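Local atomic coordinates of putative glucoamylase (Bacteroides uniformis, PDB entry 4GL3), a protein that is a putative glucoamylase, a hydrolase that probably releases glucose from the ends of starch-like glucans or related glycans. Residues F27-D32 with Y376-Q381; S57-M62 with Q381-V386. All blocks are in the same frame, centred on the assembly; numbering follows the deposited sequence.

Contact 1: residues F27-D32 with Y376-Q381; sequences FRYFWD and YLAIDQ
At the N-terminal start of helix 378-393, Y29 and F30, from the loop that follows helix 15-27, pack against Y376, A378 and Q381. Two carbons of the Y29 phenol each meet a CB from the same side of the ring: CE2 meets Y376 CB at 3.8 Å, and CE1 meets A378 CB, also at 3.8 Å. With CG anti to the backbone N (chi1 -171°), the phenol reaches the turn into the helix, where its OH comes 3.4 Å from A378 N. The firm partner of that hydroxyl lies elsewhere, in a hydrogen bond to H42 O. The two tyrosines pass one another head to tail, and the Y376 ring goes on to meet Y359 edge-to-face.

F30 stands beside Y29, whose CD1 sits 3.9 Å above the centre of one face. Its rim is turned to the helix: CZ lies 3.5 Å from A378 O, near the ring plane, and CE2 touches Q381 CB at 3.9 Å. An alanine in place of Y29 would probably open a gap beside Y376 CB and A378 CB and leave H42 O without its phenol partner.

L377 holds the N-cap position, and its carbonyl O accepts from both D380 N and Q381 N (2.9 Å to the latter). Aromatic rings from a loop far earlier in the chain thus close over the first turn of a buried helix, consistent with an (alpha/alpha)6 barrel.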
ATOM      1  N   PHE A  27      13.168  -6.871  -2.804  1.00 27.43           N
ATOM      2  CA  PHE A  27      12.729  -7.947  -1.920  1.00 29.44           C
ATOM      3  C   PHE A  27      13.654  -8.069  -0.690  1.00 28.87           C
ATOM      4  O   PHE A  27      13.215  -8.459   0.399  1.00 30.09           O
ATOM      5  CB  PHE A  27      12.631  -9.258  -2.710  1.00 31.64           C
ATOM      6  CG  PHE A  27      12.241 -10.456  -1.897  1.00 29.08           C
ATOM      7  CD1 PHE A  27      10.933 -10.647  -1.511  1.00 35.47           C
ATOM      8  CD2 PHE A  27      13.178 -11.399  -1.548  1.00 30.63           C
ATOM      9  CE1 PHE A  27      10.567 -11.765  -0.777  1.00 36.48           C
ATOM     10  CE2 PHE A  27      12.834 -12.516  -0.801  1.00 31.53           C
ATOM     11  CZ  PHE A  27      11.513 -12.705  -0.420  1.00 29.61           C
ATOM     12  N   ARG A  28      14.925  -7.743  -0.870  1.00 27.92           N
ATOM     13  CA  ARG A  28      15.885  -7.752   0.234  1.00 27.93           C
ATOM     14  C   ARG A  28      15.394  -6.919   1.443  1.00 26.70           C
ATOM     15  O   ARG A  28      15.715  -7.258   2.563  1.00 27.18           O
ATOM     16  CB  ARG A  28      17.244  -7.208  -0.216  1.00 27.99           C
ATOM     17  CG  ARG A  28      18.077  -8.126  -1.087  1.00 30.14           C
ATOM     18  CD  ARG A  28      19.195  -7.323  -1.726  1.00 32.34           C
ATOM     19  NE  ARG A  28      20.100  -8.084  -2.578  1.00 32.37           N
ATOM     20  CZ  ARG A  28      21.221  -7.591  -3.109  1.00 31.61           C
ATOM     21  NH1 ARG A  28      21.576  -6.313  -2.896  1.00 31.56           N
ATOM     22  NH2 ARG A  28      22.003  -8.371  -3.834  1.00 33.93           N
ATOM     23  N   TYR A  29      14.676  -5.826   1.187  1.00 28.30           N
ATOM     24  CA  TYR A  29      14.188  -4.958   2.252  1.00 29.54           C
ATOM     25  C   TYR A  29      13.269  -5.736   3.221  1.00 29.06           C
ATOM     26  O   TYR A  29      13.265  -5.464   4.405  1.00 27.26           O
ATOM     27  CB  TYR A  29      13.455  -3.719   1.682  1.00 28.78           C
ATOM     28  CG  TYR A  29      13.127  -2.680   2.732  1.00 27.28           C
ATOM     29  CD1 TYR A  29      11.972  -2.791   3.516  1.00 26.43           C
ATOM     30  CD2 TYR A  29      13.993  -1.607   2.985  1.00 30.93           C
ATOM     31  CE1 TYR A  29      11.674  -1.877   4.511  1.00 25.80           C
ATOM     32  CE2 TYR A  29      13.703  -0.671   3.994  1.00 29.96           C
ATOM     33  CZ  TYR A  29      12.536  -0.799   4.749  1.00 28.46           C
ATOM     34  OH  TYR A  29      12.234   0.104   5.761  1.00 27.23           O
ATOM     35  N   PHE A  30      12.444  -6.631   2.674  1.00 25.79           N
ATOM     36  CA  PHE A  30      11.446  -7.331   3.419  1.00 25.77           C
ATOM     37  C   PHE A  30      11.876  -8.696   3.919  1.00 26.61           C
ATOM     38  O   PHE A  30      11.199  -9.262   4.774  1.00 30.95           O
ATOM     39  CB  PHE A  30      10.196  -7.482   2.558  1.00 26.24           C
ATOM     40  CG  PHE A  30       9.572  -6.181   2.240  1.00 26.91           C
ATOM     41  CD1 PHE A  30       8.861  -5.493   3.225  1.00 22.42           C
ATOM     42  CD2 PHE A  30       9.821  -5.560   1.025  1.00 26.87           C
ATOM     43  CE1 PHE A  30       8.326  -4.260   2.965  1.00 23.11           C
ATOM     44  CE2 PHE A  30       9.290  -4.309   0.751  1.00 26.88           C
ATOM     45  CZ  PHE A  30       8.526  -3.656   1.727  1.00 24.92           C
ATOM     46  N   TRP A  31      12.946  -9.240   3.348  1.00 29.43           N
ATOM     47  CA  TRP A  31      13.425 -10.553   3.690  1.00 30.29           C
ATOM     48  C   TRP A  31      14.678 -10.429   4.571  1.00 30.91           C
ATOM     49  O   TRP A  31      14.616 -10.671   5.759  1.00 34.06           O
ATOM     50  CB  TRP A  31      13.706 -11.403   2.426  1.00 32.03           C
ATOM     51  CG  TRP A  31      14.019 -12.788   2.796  1.00 31.27           C
ATOM     52  CD1 TRP A  31      15.257 -13.342   2.933  1.00 33.63           C
ATOM     53  CD2 TRP A  31      13.080 -13.796   3.155  1.00 29.42           C
ATOM     54  NE1 TRP A  31      15.136 -14.647   3.337  1.00 32.37           N
ATOM     55  CE2 TRP A  31      13.804 -14.944   3.481  1.00 32.38           C
ATOM     56  CE3 TRP A  31      11.682 -13.847   3.188  1.00 28.44           C
ATOM     57  CZ2 TRP A  31      13.188 -16.127   3.853  1.00 32.82           C
ATOM     58  CZ3 TRP A  31      11.076 -15.018   3.548  1.00 29.91           C
ATOM     59  CH2 TRP A  31      11.818 -16.135   3.892  1.00 28.52           C
ATOM     60  N   ASP A  32      15.797 -10.056   3.972  1.00 31.55           N
ATOM     61  CA  ASP A  32      17.071  -9.947   4.677  1.00 34.48           C
ATOM     62  C   ASP A  32      17.049  -8.858   5.749  1.00 30.29           C
ATOM     63  O   ASP A  32      17.617  -9.020   6.781  1.00 33.71           O
ATOM     64  CB  ASP A  32      18.190  -9.639   3.688  1.00 39.41           C
ATOM     65  CG  ASP A  32      18.226 -10.634   2.517  1.00 46.79           C
ATOM     66  OD1 ASP A  32      17.437 -10.483   1.576  1.00 36.87           O
ATOM     67  OD2 ASP A  32      19.025 -11.567   2.570  1.00 57.57           O
ATOM     68  N   TYR A 376      15.578   4.086   2.199  1.00 28.02           N
ATOM     69  CA  TYR A 376      14.493   3.249   1.690  1.00 27.99           C
ATOM     70  C   TYR A 376      13.390   3.180   2.755  1.00 28.77           C
ATOM     71  O   TYR A 376      13.689   3.072   3.961  1.00 27.39           O
ATOM     72  CB  TYR A 376      14.993   1.821   1.472  1.00 28.65           C
ATOM     73  CG  TYR A 376      16.177   1.704   0.593  1.00 29.00           C
ATOM     74  CD1 TYR A 376      17.449   1.812   1.094  1.00 30.44           C
ATOM     75  CD2 TYR A 376      16.013   1.513  -0.785  1.00 32.08           C
ATOM     76  CE1 TYR A 376      18.557   1.695   0.250  1.00 33.13           C
ATOM     77  CE2 TYR A 376      17.092   1.418  -1.625  1.00 34.37           C
ATOM     78  CZ  TYR A 376      18.360   1.510  -1.110  1.00 40.27           C
ATOM     79  OH  TYR A 376      19.436   1.410  -1.974  1.00 46.42           O
ATOM     80  N   LEU A 377      12.141   3.217   2.317  1.00 26.02           N
ATOM     81  CA  LEU A 377      10.969   3.141   3.193  1.00 30.58           C
ATOM     82  C   LEU A 377      10.125   1.927   2.831  1.00 27.21           C
ATOM     83  O   LEU A 377       9.847   1.682   1.649  1.00 26.20           O
ATOM     84  CB  LEU A 377      10.116   4.406   3.042  1.00 30.70           C
ATOM     85  CG  LEU A 377      10.491   5.652   3.841  1.00 32.79           C
ATOM     86  CD1 LEU A 377      11.929   6.070   3.603  1.00 29.94           C
ATOM     87  CD2 LEU A 377       9.517   6.811   3.486  1.00 29.27           C
ATOM     88  N   ALA A 378       9.673   1.187   3.847  1.00 26.48           N
ATOM     89  CA  ALA A 378       8.760   0.048   3.617  1.00 26.07           C
ATOM     90  C   ALA A 378       7.589   0.409   2.725  1.00 27.93           C
ATOM     91  O   ALA A 378       7.198  -0.375   1.845  1.00 24.58           O
ATOM     92  CB  ALA A 378       8.201  -0.513   4.934  1.00 21.14           C
ATOM     93  N   ILE A 379       6.938   1.528   3.015  1.00 24.88           N
ATOM     94  CA  ILE A 379       5.672   1.823   2.321  1.00 25.51           C
ATOM     95  C   ILE A 379       5.880   2.273   0.858  1.00 26.24           C
ATOM     96  O   ILE A 379       4.950   2.269   0.103  1.00 26.50           O
ATOM     97  CB  ILE A 379       4.771   2.844   3.091  1.00 25.06           C
ATOM     98  CG1 ILE A 379       5.480   4.196   3.236  1.00 26.86           C
ATOM     99  CG2 ILE A 379       4.294   2.240   4.448  1.00 20.27           C
ATOM    100  CD1 ILE A 379       4.743   5.258   4.089  1.00 30.19           C
ATOM    101  N   ASP A 380       7.094   2.654   0.488  1.00 24.57           N
ATOM    102  CA  ASP A 380       7.451   2.972  -0.913  1.00 29.44           C
ATOM    103  C   ASP A 380       8.018   1.727  -1.664  1.00 28.77           C
ATOM    104  O   ASP A 380       7.719   1.515  -2.847  1.00 30.86           O
ATOM    105  CB  ASP A 380       8.430   4.145  -0.918  1.00 28.77           C
ATOM    106  CG  ASP A 380       7.775   5.490  -0.381  1.00 34.21           C
ATOM    107  OD1 ASP A 380       6.536   5.620  -0.375  1.00 32.25           O
ATOM    108  OD2 ASP A 380       8.515   6.447  -0.028  1.00 30.64           O
ATOM    109  N   GLN A 381       8.759   0.869  -0.954  1.00 31.18           N
ATOM    110  CA  GLN A 381       9.345  -0.337  -1.539  1.00 25.65           C
ATOM    111  C   GLN A 381       8.324  -1.462  -1.780  1.00 29.02           C
ATOM    112  O   GLN A 381       8.382  -2.163  -2.784  1.00 24.89           O
ATOM    113  CB  GLN A 381      10.509  -0.855  -0.681  1.00 25.48           C
ATOM    114  CG  GLN A 381      11.730   0.073  -0.609  1.00 29.19           C
ATOM    115  CD  GLN A 381      12.257   0.558  -1.961  1.00 30.35           C
ATOM    116  OE1 GLN A 381      11.722   1.506  -2.577  1.00 38.68           O
ATOM    117  NE2 GLN A 381      13.367   0.031  -2.349  1.00 35.64           N
TER

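Contact 2: residues S57-M62 with Q381-V386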
ATOM      1  N   SER A  57       4.515  -3.692   6.875  1.00 22.87           N
ATOM      2  CA  SER A  57       4.716  -5.146   7.079  1.00 23.48           C
ATOM      3  C   SER A  57       3.656  -5.935   6.315  1.00 27.09           C
ATOM      4  O   SER A  57       3.927  -7.029   5.801  1.00 26.63           O
ATOM      5  CB  SER A  57       4.745  -5.524   8.550  1.00 23.29           C
ATOM      6  OG  SER A  57       5.883  -4.927   9.190  1.00 23.84           O
ATOM      7  N   GLY A  58       2.451  -5.375   6.225  1.00 25.46           N
ATOM      8  CA  GLY A  58       1.420  -5.976   5.406  1.00 28.46           C
ATOM      9  C   GLY A  58       1.883  -6.039   3.938  1.00 25.62           C
ATOM     10  O   GLY A  58       1.647  -7.031   3.254  1.00 25.07           O
ATOM     11  N   PHE A  59       2.542  -4.994   3.450  1.00 26.59           N
ATOM     12  CA  PHE A  59       3.088  -5.055   2.073  1.00 28.12           C
ATOM     13  C   PHE A  59       4.158  -6.148   1.988  1.00 26.65           C
ATOM     14  O   PHE A  59       4.266  -6.859   0.980  1.00 28.81           O
ATOM     15  CB  PHE A  59       3.676  -3.709   1.646  1.00 27.41           C
ATOM     16  CG  PHE A  59       2.694  -2.562   1.666  1.00 24.17           C
ATOM     17  CD1 PHE A  59       1.312  -2.767   1.666  1.00 26.81           C
ATOM     18  CD2 PHE A  59       3.169  -1.249   1.653  1.00 25.63           C
ATOM     19  CE1 PHE A  59       0.441  -1.691   1.676  1.00 30.57           C
ATOM     20  CE2 PHE A  59       2.301  -0.183   1.641  1.00 26.40           C
ATOM     21  CZ  PHE A  59       0.934  -0.404   1.652  1.00 28.04           C
ATOM     22  N   GLY A  60       4.931  -6.260   3.047  1.00 22.79           N
ATOM     23  CA  GLY A  60       5.980  -7.267   3.187  1.00 25.54           C
ATOM     24  C   GLY A  60       5.422  -8.687   3.073  1.00 27.96           C
ATOM     25  O   GLY A  60       6.007  -9.530   2.413  1.00 26.87           O
ATOM     26  N   VAL A  61       4.292  -8.938   3.726  1.00 25.81           N
ATOM     27  CA  VAL A  61       3.584 -10.208   3.618  1.00 27.30           C
ATOM     28  C   VAL A  61       3.283 -10.532   2.145  1.00 27.65           C
ATOM     29  O   VAL A  61       3.517 -11.633   1.677  1.00 26.73           O
ATOM     30  CB  VAL A  61       2.320 -10.180   4.492  1.00 27.49           C
ATOM     31  CG1 VAL A  61       1.307 -11.273   4.096  1.00 22.18           C
ATOM     32  CG2 VAL A  61       2.732 -10.287   5.965  1.00 24.09           C
HETATM   33  N   MSE A  62       2.786  -9.560   1.408  1.00 26.94           N
HETATM   34  CA  MSE A  62       2.537  -9.752  -0.014  1.00 26.34           C
HETATM   35  C   MSE A  62       3.843  -9.953  -0.799  1.00 28.64           C
HETATM   36  O   MSE A  62       3.885 -10.778  -1.712  1.00 27.42           O
HETATM   37  CB  MSE A  62       1.711  -8.609  -0.586  1.00 26.28           C
HETATM   38  CG  MSE A  62       0.302  -8.575   0.015  1.00 25.95           C
HETATM   39 SE   MSE A  62      -0.912  -7.172  -0.557  0.75 27.49          SE
HETATM   40  CE  MSE A  62      -0.647  -5.797   0.813  1.00 28.51           C
ATOM     41  N   GLN A 381       8.759   0.869  -0.954  1.00 31.18           N
ATOM     42  CA  GLN A 381       9.345  -0.337  -1.539  1.00 25.65           C
ATOM     43  C   GLN A 381       8.324  -1.462  -1.780  1.00 29.02           C
ATOM     44  O   GLN A 381       8.382  -2.163  -2.784  1.00 24.89           O
ATOM     45  CB  GLN A 381      10.509  -0.855  -0.681  1.00 25.48           C
ATOM     46  CG  GLN A 381      11.730   0.073  -0.609  1.00 29.19           C
ATOM     47  CD  GLN A 381      12.257   0.558  -1.961  1.00 30.35           C
ATOM     48  OE1 GLN A 381      11.722   1.506  -2.577  1.00 38.68           O
ATOM     49  NE2 GLN A 381      13.367   0.031  -2.349  1.00 35.64           N
ATOM     50  N   GLY A 382       7.377  -1.635  -0.859  1.00 26.36           N
ATOM     51  CA  GLY A 382       6.431  -2.708  -0.972  1.00 27.25           C
ATOM     52  C   GLY A 382       5.647  -2.703  -2.272  1.00 29.37           C
ATOM     53  O   GLY A 382       5.550  -3.746  -2.948  1.00 29.52           O
ATOM     54  N   PRO A 383       5.056  -1.545  -2.612  1.00 28.18           N
ATOM     55  CA  PRO A 383       4.229  -1.490  -3.834  1.00 29.72           C
ATOM     56  C   PRO A 383       5.017  -1.715  -5.121  1.00 27.33           C
ATOM     57  O   PRO A 383       4.441  -2.186  -6.105  1.00 28.34           O
ATOM     58  CB  PRO A 383       3.591  -0.072  -3.787  1.00 28.24           C
ATOM     59  CG  PRO A 383       3.600   0.303  -2.309  1.00 32.09           C
ATOM     60  CD  PRO A 383       4.880  -0.329  -1.769  1.00 28.50           C
ATOM     61  N   ILE A 384       6.302  -1.401  -5.120  1.00 27.15           N
ATOM     62  CA  ILE A 384       7.120  -1.638  -6.296  1.00 28.06           C
ATOM     63  C   ILE A 384       7.152  -3.130  -6.576  1.00 28.84           C
ATOM     64  O   ILE A 384       6.901  -3.528  -7.716  1.00 28.25           O
ATOM     65  CB  ILE A 384       8.545  -1.075  -6.152  1.00 29.46           C
ATOM     66  CG1 ILE A 384       8.505   0.454  -6.066  1.00 23.64           C
ATOM     67  CG2 ILE A 384       9.433  -1.545  -7.311  1.00 29.29           C
ATOM     68  CD1 ILE A 384       9.853   1.072  -5.636  1.00 23.31           C
ATOM     69  N   ILE A 385       7.401  -3.951  -5.552  1.00 24.59           N
ATOM     70  CA  ILE A 385       7.500  -5.409  -5.747  1.00 26.05           C
ATOM     71  C   ILE A 385       6.140  -5.937  -6.178  1.00 27.49           C
ATOM     72  O   ILE A 385       6.012  -6.684  -7.150  1.00 33.04           O
ATOM     73  CB  ILE A 385       7.912  -6.189  -4.463  1.00 29.59           C
ATOM     74  CG1 ILE A 385       9.257  -5.759  -3.937  1.00 33.23           C
ATOM     75  CG2 ILE A 385       7.981  -7.708  -4.743  1.00 28.03           C
ATOM     76  CD1 ILE A 385       9.521  -6.190  -2.499  1.00 28.93           C
ATOM     77  N   VAL A 386       5.107  -5.568  -5.423  1.00 27.27           N
ATOM     78  CA  VAL A 386       3.803  -6.194  -5.563  1.00 23.89           C
ATOM     79  C   VAL A 386       3.049  -5.753  -6.802  1.00 26.81           C
ATOM     80  O   VAL A 386       2.390  -6.557  -7.431  1.00 29.23           O
ATOM     81  CB  VAL A 386       2.932  -5.979  -4.270  1.00 23.98           C
ATOM     82  CG1 VAL A 386       1.506  -6.475  -4.500  1.00 23.98           C
ATOM     83  CG2 VAL A 386       3.563  -6.703  -3.093  1.00 24.70           C
TER
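Helices 54-69 and 378-393 run side by side in nearly the same direction here, the segment axes inclined by 21° with a closest approach of 8.9 Å. Such parallel neighbours are consistent with the inner helices of an (alpha/alpha)6 barrel, the fold expected of the six-hairpin glycosidase clan.

The backbones come closest at G382, whose CA lies 5.1 Å from F59 CA, and F59 CB rests 3.9 Å from G382 CA. A side chain on this glycine would point toward helix 54-69 and its CB would clash with F59 CB, so the bare backbone is what admits the close approach. F59 has CG anti to its carbonyl carbon (chi1 -59°), which sends the ring across the neighbouring helix to P383. There CD2 lies 3.9 Å from P383 CD, an apolar contact between an aromatic ring and a pyrrolidine ring. P383 has no N-H to give to the preceding turn, and helix 378-393 is kinked at this residue. Y254 meets the F59 ring at about 60°, and S331 of helix 326-331 touches P383.

One turn further on, V386 takes over as the bridge to helix 54-69. Selenomethionine M62 starts toward V386, but beyond CB its chain turns off, and CB makes the contact. V386 CG2 rests against helix 54-69 at two points, 4.1 Å from F59 O and 3.7 Å from M62 CB.

Both contacts are buried and both use helix 378-393, with Q381 common to the two. The centre of contact 1 lies farther out, about 12 Å from the chain centre against about 7 Å for that of contact 2. Neither rests on a clear hydrogen bond between its segments; contact 1 sets aromatic rings of a loop against a helix start, with the polar Y29 OH, A378 N and A378 O within it, whereas contact 2 joins two helices through a glycine, a proline, aliphatic groups and one phenylalanine ring. F30 connects them: its CD1 lies 3.4 Å from G60 CA and its CZ 3.5 Å from G382 N, while I385 CD1 touches F30 CD2 at 3.6 Å.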